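Local coordinates for protein galactitol 1-phosphate 5-dehydrogenase (Escherichia coli, PDB 4UEJ) that catalyses the zinc- and NAD+-dependent oxidation of galactitol 1-phosphate to the keto sugar D-tagatose 6-phosphate, at residues G116-Y120 / F323-A327; E138-F142 / K341-I345; L174-C179 / K310-L316. Residues are numbered along the deposited sequence.

Interaction 1 (G116-Y120 / F323-A327)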
loop_
_atom_site.group_PDB
_atom_site.type_symbol
_atom_site.label_atom_id
_atom_site.label_comp_id
_atom_site.label_asym_id
_atom_site.label_seq_id
_atom_site.Cartn_x
_atom_site.Cartn_y
_atom_site.Cartn_z
ATOM N N GLY A 116 -20.676 12.796 -22.427
ATOM C CA GLY A 116 -22.058 13.161 -22.174
ATOM C C GLY A 116 -22.434 14.621 -21.971
ATOM O O GLY A 116 -23.557 14.904 -21.559
ATOM N N PHE A 117 -21.519 15.545 -22.250
ATOM C CA PHE A 117 -21.891 16.960 -22.303
ATOM C C PHE A 117 -22.501 17.239 -23.667
ATOM O O PHE A 117 -21.958 18.006 -24.471
ATOM C CB PHE A 117 -20.687 17.870 -22.033
ATOM C CG PHE A 117 -20.131 17.723 -20.647
ATOM C CD1 PHE A 117 -20.937 17.269 -19.616
ATOM C CD2 PHE A 117 -18.804 18.023 -20.373
ATOM C CE1 PHE A 117 -20.418 17.111 -18.335
ATOM C CE2 PHE A 117 -18.285 17.872 -19.096
ATOM C CZ PHE A 117 -19.091 17.423 -18.076
ATOM N N ALA A 118 -23.643 16.600 -23.907
ATOM C CA ALA A 118 -24.301 16.608 -25.207
ATOM C C ALA A 118 -25.777 16.277 -25.047
ATOM O O ALA A 118 -26.170 15.720 -24.036
ATOM C CB ALA A 118 -23.627 15.610 -26.142
ATOM N N GLU A 119 -26.599 16.612 -26.040
ATOM C CA GLU A 119 -28.020 16.288 -25.969
ATOM C C GLU A 119 -28.282 14.806 -26.180
ATOM O O GLU A 119 -29.179 14.231 -25.563
ATOM C CB GLU A 119 -28.813 17.088 -26.997
ATOM C CG GLU A 119 -28.910 18.550 -26.698
ATOM C CD GLU A 119 -29.771 19.261 -27.715
ATOM O OE1 GLU A 119 -31.007 19.072 -27.682
ATOM O OE2 GLU A 119 -29.209 19.986 -28.562
ATOM N N TYR A 120 -27.501 14.198 -27.067
ATOM C CA TYR A 120 -27.610 12.773 -27.341
ATOM C C TYR A 120 -26.241 12.129 -27.427
ATOM O O TYR A 120 -25.257 12.776 -27.784
ATOM C CB TYR A 120 -28.350 12.511 -28.655
ATOM C CG TYR A 120 -29.773 13.007 -28.695
ATOM C CD1 TYR A 120 -30.055 14.323 -29.034
ATOM C CD2 TYR A 120 -30.840 12.154 -28.431
ATOM C CE1 TYR A 120 -31.358 14.785 -29.091
ATOM C CE2 TYR A 120 -32.158 12.615 -28.489
ATOM C CZ TYR A 120 -32.405 13.931 -28.820
ATOM O OH TYR A 120 -33.702 14.405 -28.882
ATOM N N PHE A 323 -26.751 24.438 -21.767
ATOM C CA PHE A 323 -25.404 24.458 -22.337
ATOM C C PHE A 323 -24.624 25.748 -22.104
ATOM O O PHE A 323 -23.484 25.700 -21.643
ATOM C CB PHE A 323 -25.481 24.135 -23.832
ATOM C CG PHE A 323 -25.902 22.723 -24.097
ATOM C CD1 PHE A 323 -24.968 21.695 -24.085
ATOM C CD2 PHE A 323 -27.238 22.410 -24.295
ATOM C CE1 PHE A 323 -25.353 20.389 -24.298
ATOM C CE2 PHE A 323 -27.632 21.105 -24.507
ATOM C CZ PHE A 323 -26.684 20.091 -24.508
ATOM N N GLU A 324 -25.221 26.899 -22.402
ATOM C CA GLU A 324 -24.506 28.154 -22.204
ATOM C C GLU A 324 -24.221 28.398 -20.722
ATOM O O GLU A 324 -23.102 28.752 -20.346
ATOM C CB GLU A 324 -25.294 29.324 -22.795
ATOM C CG GLU A 324 -25.633 29.156 -24.271
ATOM C CD GLU A 324 -24.434 29.330 -25.192
ATOM O OE1 GLU A 324 -23.319 29.618 -24.700
ATOM O OE2 GLU A 324 -24.609 29.184 -26.422
ATOM N N SER A 325 -25.238 28.196 -19.889
ATOM C CA SER A 325 -25.114 28.389 -18.451
ATOM C C SER A 325 -24.023 27.489 -17.895
ATOM O O SER A 325 -23.174 27.921 -17.117
ATOM C CB SER A 325 -26.449 28.103 -17.756
ATOM O OG SER A 325 -26.340 28.209 -16.350
ATOM N N PHE A 326 -24.049 26.233 -18.323
ATOM C CA PHE A 326 -23.086 25.239 -17.870
ATOM C C PHE A 326 -21.675 25.611 -18.334
ATOM O O PHE A 326 -20.720 25.561 -17.556
ATOM C CB PHE A 326 -23.498 23.856 -18.384
ATOM C CG PHE A 326 -22.497 22.768 -18.099
ATOM C CD1 PHE A 326 -22.491 22.117 -16.881
ATOM C CD2 PHE A 326 -21.581 22.386 -19.066
ATOM C CE1 PHE A 326 -21.571 21.106 -16.623
ATOM C CE2 PHE A 326 -20.662 21.382 -18.819
ATOM C CZ PHE A 326 -20.656 20.740 -17.597
ATOM N N ALA A 327 -21.554 26.000 -19.599
ATOM C CA ALA A 327 -20.260 26.369 -20.161
ATOM C C ALA A 327 -19.614 27.509 -19.379
ATOM O O ALA A 327 -18.426 27.465 -19.080
ATOM C CB ALA A 327 -20.406 26.743 -21.625
#
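G116-Y120 runs as an irregular connection into strand 120-124, bent at F117 by an inverse gamma turn that its weak A118 N to G116 O hydrogen bond (2.9 Å) marks, whereas F323-A327 is the first turn of helix 323-333, with A327 N bonded to F323 O at 2.8 Å. The backbones stay apart, 8.3 Å between the CA atoms of F117 and F323 at their nearest, so side chains bridge the gap. This is the GroES-like catalytic domain of a zinc-containing alcohol dehydrogenase, and the contact sets a helix from the C-terminal part of the chain against the N-terminal part of that domain. F323 and F326, one helical turn apart, both direct their CA-CB bonds toward the loop. The F323 ring meets backbone with its edge: its CE1 lies 4.2 Å from F117 O and its CZ 4.0 Å from A118 C. The same F323 CZ touches the aliphatic part of E119, 3.5 Å from CG, while the E119 carboxylate turns to the backbone nitrogen of K2. L344 of strand 341-344 packs against all three phenylalanines and V4 against F117 and F326, which makes the contact part of a continuous apolar core. F117 and F326 form an edge-to-face pair, ring centroids 4.9 Å apart and planes at 57°, in which CZ of F326 approaches the F117 face to 3.7 Å from F117 CZ.

Interaction 2 (E138-F142 / K341-I345)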
loop_
_atom_site.group_PDB
_atom_site.type_symbol
_atom_site.label_atom_id
_atom_site.label_comp_id
_atom_site.label_asym_id
_atom_site.label_seq_id
_atom_site.Cartn_x
_atom_site.Cartn_y
_atom_site.Cartn_z
ATOM N N GLU A 138 -32.380 12.917 -12.701
ATOM C CA GLU A 138 -31.223 13.722 -12.336
ATOM C C GLU A 138 -30.309 12.970 -11.382
ATOM O O GLU A 138 -29.087 13.091 -11.475
ATOM C CB GLU A 138 -31.658 15.051 -11.708
ATOM C CG GLU A 138 -30.500 15.918 -11.233
ATOM C CD GLU A 138 -30.952 17.248 -10.650
ATOM O OE1 GLU A 138 -31.522 18.068 -11.407
ATOM O OE2 GLU A 138 -30.730 17.479 -9.439
ATOM N N ASP A 139 -30.892 12.177 -10.480
ATOM C CA ASP A 139 -30.091 11.429 -9.502
ATOM C C ASP A 139 -29.176 10.424 -10.171
ATOM O O ASP A 139 -28.184 9.994 -9.584
ATOM C CB ASP A 139 -30.968 10.670 -8.506
ATOM C CG ASP A 139 -31.791 11.583 -7.619
ATOM O OD1 ASP A 139 -31.751 12.818 -7.818
ATOM O OD2 ASP A 139 -32.489 11.049 -6.731
ATOM N N GLY A 140 -29.535 10.019 -11.378
ATOM C CA GLY A 140 -28.788 8.993 -12.082
ATOM C C GLY A 140 -27.386 9.438 -12.429
ATOM O O GLY A 140 -26.480 8.607 -12.580
ATOM N N ALA A 141 -27.200 10.746 -12.563
ATOM C CA ALA A 141 -25.879 11.290 -12.874
ATOM C C ALA A 141 -24.907 11.133 -11.716
ATOM O O ALA A 141 -23.709 11.388 -11.869
ATOM C CB ALA A 141 -25.979 12.752 -13.262
ATOM N N PHE A 142 -25.402 10.691 -10.564
ATOM C CA PHE A 142 -24.518 10.563 -9.409
ATOM C C PHE A 142 -24.097 9.134 -9.158
ATOM O O PHE A 142 -23.246 8.883 -8.301
ATOM C CB PHE A 142 -25.184 11.130 -8.149
ATOM C CG PHE A 142 -25.182 12.627 -8.097
ATOM C CD1 PHE A 142 -26.192 13.350 -8.698
ATOM C CD2 PHE A 142 -24.149 13.310 -7.473
ATOM C CE1 PHE A 142 -26.195 14.738 -8.654
ATOM C CE2 PHE A 142 -24.146 14.697 -7.429
ATOM C CZ PHE A 142 -25.172 15.411 -8.027
ATOM N N LYS A 341 -20.973 20.158 -7.207
ATOM C CA LYS A 341 -21.296 19.495 -8.469
ATOM C C LYS A 341 -21.950 20.469 -9.433
ATOM O O LYS A 341 -23.000 21.048 -9.144
ATOM C CB LYS A 341 -22.204 18.288 -8.245
ATOM C CG LYS A 341 -22.570 17.548 -9.533
ATOM C CD LYS A 341 -21.335 17.039 -10.284
ATOM C CE LYS A 341 -20.543 16.050 -9.423
ATOM N NZ LYS A 341 -19.410 15.410 -10.150
ATOM N N VAL A 342 -21.303 20.669 -10.571
ATOM C CA VAL A 342 -21.875 21.458 -11.643
ATOM C C VAL A 342 -22.576 20.521 -12.622
ATOM O O VAL A 342 -21.938 19.669 -13.237
ATOM C CB VAL A 342 -20.794 22.272 -12.365
ATOM C CG1 VAL A 342 -21.392 23.051 -13.533
ATOM C CG2 VAL A 342 -20.101 23.211 -11.378
ATOM N N LEU A 343 -23.891 20.660 -12.748
ATOM C CA LEU A 343 -24.652 19.786 -13.635
ATOM C C LEU A 343 -25.052 20.481 -14.920
ATOM O O LEU A 343 -25.526 21.612 -14.903
ATOM C CB LEU A 343 -25.912 19.274 -12.948
ATOM C CG LEU A 343 -25.762 18.287 -11.800
ATOM C CD1 LEU A 343 -27.131 18.026 -11.179
ATOM C CD2 LEU A 343 -25.124 17.006 -12.316
ATOM N N LEU A 344 -24.854 19.786 -16.032
ATOM C CA LEU A 344 -25.473 20.172 -17.287
ATOM C C LEU A 344 -26.848 19.525 -17.360
ATOM O O LEU A 344 -26.984 18.304 -17.214
ATOM C CB LEU A 344 -24.614 19.747 -18.477
ATOM C CG LEU A 344 -25.253 19.894 -19.858
ATOM C CD1 LEU A 344 -25.452 21.351 -20.238
ATOM C CD2 LEU A 344 -24.403 19.200 -20.895
ATOM N N ILE A 345 -27.865 20.357 -17.551
ATOM C CA ILE A 345 -29.237 19.900 -17.713
ATOM C C ILE A 345 -29.753 20.356 -19.080
ATOM O O ILE A 345 -30.258 21.478 -19.212
ATOM C CB ILE A 345 -30.153 20.452 -16.577
ATOM C CG1 ILE A 345 -29.580 20.101 -15.195
ATOM C CG2 ILE A 345 -31.587 19.952 -16.729
ATOM C CD1 ILE A 345 -29.382 18.616 -14.954
#
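K341 opens the last strand of the chain, and its CA-CB bond points toward E138-F142. Its aliphatic chain lies against the F142 ring, with K341 CG 3.7 Å from F142 CZ. Beyond this apolar part, K341 NZ forms a salt bridge with E60 and a hydrogen bond to the backbone oxygen of L37, near the catalytic zinc site: the K341 side chain is about 7 Å from the bound zinc ion. V342 follows with its side chain on the other face of the strand, against F326 and A329 of helix 323-333. That alternation suits strand 341-344 to its place in the GroES-like catalytic domain of this alcohol dehydrogenase, where it pairs antiparallel with strand 27-36 and parallel with strand 317-321; the helix covers one face and the turns of E138-F142 the other. L343 comes back to this second face and fills the middle of the contact: its CD1 is 3.9 Å from E138 CD and 4.3 Å from F142 CE1, and its CD2 is 4.4 Å from A141 CB. L344 turns again to the helix side, touching F323 and F326. I345, just past the strand, reaches back with CD1, 4.2 Å from E138 OE1, beside a carboxylate whose charge is met by R320 in a salt bridge through OE2.

Interaction 3 (L174-C179 / K310-L316)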
loop_
_atom_site.group_PDB
_atom_site.type_symbol
_atom_site.label_atom_id
_atom_site.label_comp_id
_atom_site.label_asym_id
_atom_site.label_seq_id
_atom_site.Cartn_x
_atom_site.Cartn_y
_atom_site.Cartn_z
ATOM N N LEU A 174 -17.563 13.526 -0.313
ATOM C CA LEU A 174 -18.803 13.688 0.416
ATOM C C LEU A 174 -19.713 12.489 0.205
ATOM O O LEU A 174 -20.394 12.067 1.128
ATOM C CB LEU A 174 -19.514 14.973 -0.007
ATOM C CG LEU A 174 -18.781 16.243 0.419
ATOM C CD1 LEU A 174 -19.399 17.494 -0.225
ATOM C CD2 LEU A 174 -18.815 16.354 1.944
ATOM N N LEU A 175 -19.737 11.945 -1.013
ATOM C CA LEU A 175 -20.535 10.738 -1.268
ATOM C C LEU A 175 -20.001 9.567 -0.444
ATOM O O LEU A 175 -20.772 8.791 0.125
ATOM C CB LEU A 175 -20.542 10.385 -2.756
ATOM C CG LEU A 175 -21.385 11.353 -3.616
ATOM C CD1 LEU A 175 -21.039 11.155 -5.100
ATOM C CD2 LEU A 175 -22.849 11.137 -3.390
ATOM N N ALA A 176 -18.678 9.456 -0.383
ATOM C CA ALA A 176 -18.042 8.397 0.386
ATOM C C ALA A 176 -18.414 8.461 1.870
ATOM O O ALA A 176 -18.608 7.431 2.514
ATOM C CB ALA A 176 -16.528 8.455 0.214
ATOM N N ILE A 177 -18.516 9.663 2.417
ATOM C CA ILE A 177 -18.982 9.809 3.792
ATOM C C ILE A 177 -20.359 9.213 3.968
ATOM O O ILE A 177 -20.586 8.424 4.892
ATOM C CB ILE A 177 -19.015 11.277 4.211
ATOM C CG1 ILE A 177 -17.585 11.821 4.269
ATOM C CG2 ILE A 177 -19.743 11.430 5.546
ATOM C CD1 ILE A 177 -17.514 13.324 4.429
ATOM N N GLN A 178 -21.275 9.587 3.076
ATOM C CA GLN A 178 -22.640 9.094 3.128
ATOM C C GLN A 178 -22.702 7.578 2.995
ATOM O O GLN A 178 -23.463 6.919 3.711
ATOM C CB GLN A 178 -23.484 9.755 2.036
ATOM C CG GLN A 178 -23.556 11.257 2.142
ATOM C CD GLN A 178 -24.454 11.849 1.079
ATOM O OE1 GLN A 178 -25.370 11.188 0.607
ATOM N NE2 GLN A 178 -24.193 13.091 0.692
ATOM N N CYS A 179 -21.892 7.022 2.092
ATOM C CA CYS A 179 -21.891 5.576 1.898
ATOM C C CYS A 179 -21.320 4.852 3.122
ATOM O O CYS A 179 -21.885 3.857 3.562
ATOM C CB CYS A 179 -21.110 5.192 0.648
ATOM S SG CYS A 179 -21.989 5.655 -0.872
ATOM N N LYS A 310 -30.702 6.680 1.568
ATOM C CA LYS A 310 -29.553 6.704 2.464
ATOM C C LYS A 310 -28.526 7.725 1.998
ATOM O O LYS A 310 -27.578 8.041 2.712
ATOM C CB LYS A 310 -28.902 5.322 2.552
ATOM C CG LYS A 310 -29.863 4.172 2.743
ATOM C CD LYS A 310 -30.302 4.031 4.178
ATOM C CE LYS A 310 -29.771 2.726 4.782
ATOM N NZ LYS A 310 -30.328 1.491 4.148
ATOM N N LEU A 311 -28.701 8.221 0.777
ATOM C CA LEU A 311 -27.787 9.202 0.224
ATOM C C LEU A 311 -28.520 10.510 -0.016
ATOM O O LEU A 311 -29.719 10.521 -0.280
ATOM C CB LEU A 311 -27.157 8.686 -1.075
ATOM C CG LEU A 311 -26.418 7.346 -1.014
ATOM C CD1 LEU A 311 -25.641 7.089 -2.293
ATOM C CD2 LEU A 311 -25.471 7.278 0.183
ATOM N N SER A 312 -27.807 11.620 0.102
ATOM C CA SER A 312 -28.415 12.919 -0.124
ATOM C C SER A 312 -27.641 13.677 -1.192
ATOM O O SER A 312 -26.481 14.017 -0.994
ATOM C CB SER A 312 -28.457 13.697 1.194
ATOM O OG SER A 312 -28.997 14.988 1.021
ATOM N N LEU A 313 -28.277 13.950 -2.327
ATOM C CA LEU A 313 -27.562 14.552 -3.453
ATOM C C LEU A 313 -27.768 16.060 -3.577
ATOM O O LEU A 313 -26.853 16.785 -3.974
ATOM C CB LEU A 313 -27.982 13.888 -4.768
ATOM C CG LEU A 313 -27.962 12.366 -4.796
ATOM C CD1 LEU A 313 -28.487 11.873 -6.148
ATOM C CD2 LEU A 313 -26.540 11.861 -4.522
ATOM N N GLU A 314 -28.965 16.539 -3.257
ATOM C CA GLU A 314 -29.257 17.956 -3.448
ATOM C C GLU A 314 -28.191 18.908 -2.858
ATOM O O GLU A 314 -27.800 19.868 -3.525
ATOM C CB GLU A 314 -30.639 18.296 -2.871
ATOM C CG GLU A 314 -31.148 19.664 -3.293
ATOM C CD GLU A 314 -31.209 19.818 -4.804
ATOM O OE1 GLU A 314 -31.556 18.833 -5.491
ATOM O OE2 GLU A 314 -30.890 20.918 -5.300
ATOM N N PRO A 315 -27.706 18.645 -1.623
ATOM C CA PRO A 315 -26.749 19.612 -1.066
ATOM C C PRO A 315 -25.433 19.657 -1.826
ATOM O O PRO A 315 -24.687 20.613 -1.674
ATOM C CB PRO A 315 -26.509 19.108 0.363
ATOM C CG PRO A 315 -27.599 18.139 0.643
ATOM C CD PRO A 315 -28.025 17.575 -0.656
ATOM N N LEU A 316 -25.158 18.629 -2.624
ATOM C CA LEU A 316 -23.904 18.539 -3.355
ATOM C C LEU A 316 -23.874 19.445 -4.576
ATOM O O LEU A 316 -22.800 19.757 -5.096
ATOM C CB LEU A 316 -23.651 17.094 -3.805
ATOM C CG LEU A 316 -23.633 16.040 -2.704
ATOM C CD1 LEU A 316 -23.500 14.644 -3.295
ATOM C CD2 LEU A 316 -22.498 16.333 -1.748
HETATM O O HOH W 1 -25.843 7.657 4.768
#
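L174 lies on helix 171-182 and directs its CA-CB bond toward K310-L316, where its CD1 packs 3.6 Å from CD2 of L316, a residue of the short 3-10 segment 314-316. L175, next along the helix, starts sideways but bends its tip in: its CD2 sits 3.6 Å from L316 CD1 and 3.9 Å from L313 CD2, so these leucines interlock as an apolar patch that P145 and I146 of helix 143-155 extend. One helical turn after L174, Q178 makes the polar heart of the contact. Its side-chain amide pairs with the backbone of S312 as a beta-strand neighbour would: OE1 accepts from S312 N at a short 2.5 Å, and NE2 donates to S312 O at 3.0 Å. This two-point grip fixes the extended chain at S312, beside the nearest pair of CA atoms, Q178 and L311, 5.9 Å apart. The Q178 main chain joins in through water 1, which donates to Q178 O and K310 O, each 2.7 Å away. C179 completes the interface, SG against L311 CD2 at 4.0 Å, with I146 and L305 closing round both residues. The helix follows strand 163-167 and the glycine-rich turn of the nucleotide-binding fold, consistent with a GxGxxG motif, and the connection it holds leads into strand 317-321 of the catalytic domain: an interdomain junction characteristic of zinc-containing alcohol dehydrogenases, with a Rossmann-type domain inserted between two parts of the catalytic domain.

From the N terminus, G116-Y120 and then E138-F142 come first, both awaiting partners near the C terminus. The chain next passes through the Rossmann-type domain, whose helix 171-182 carries L174-C179; K310-L316, on the way out toward strand 317-321, packs back on it. Interaction 3 thus closes a loop of 130 intervening residues that lies within the spans of both other contacts. Interaction 1 closes on helix 323-333 and interaction 2 on the strand that follows it, so these two cross. They share one core, with F326 against V342 and L344, and F117 against L344. Interactions 2 and 3 meet where K341 N probably bonds to L316 O and L313 packs on D139 and F142, tying catalytic to nucleotide-binding domain.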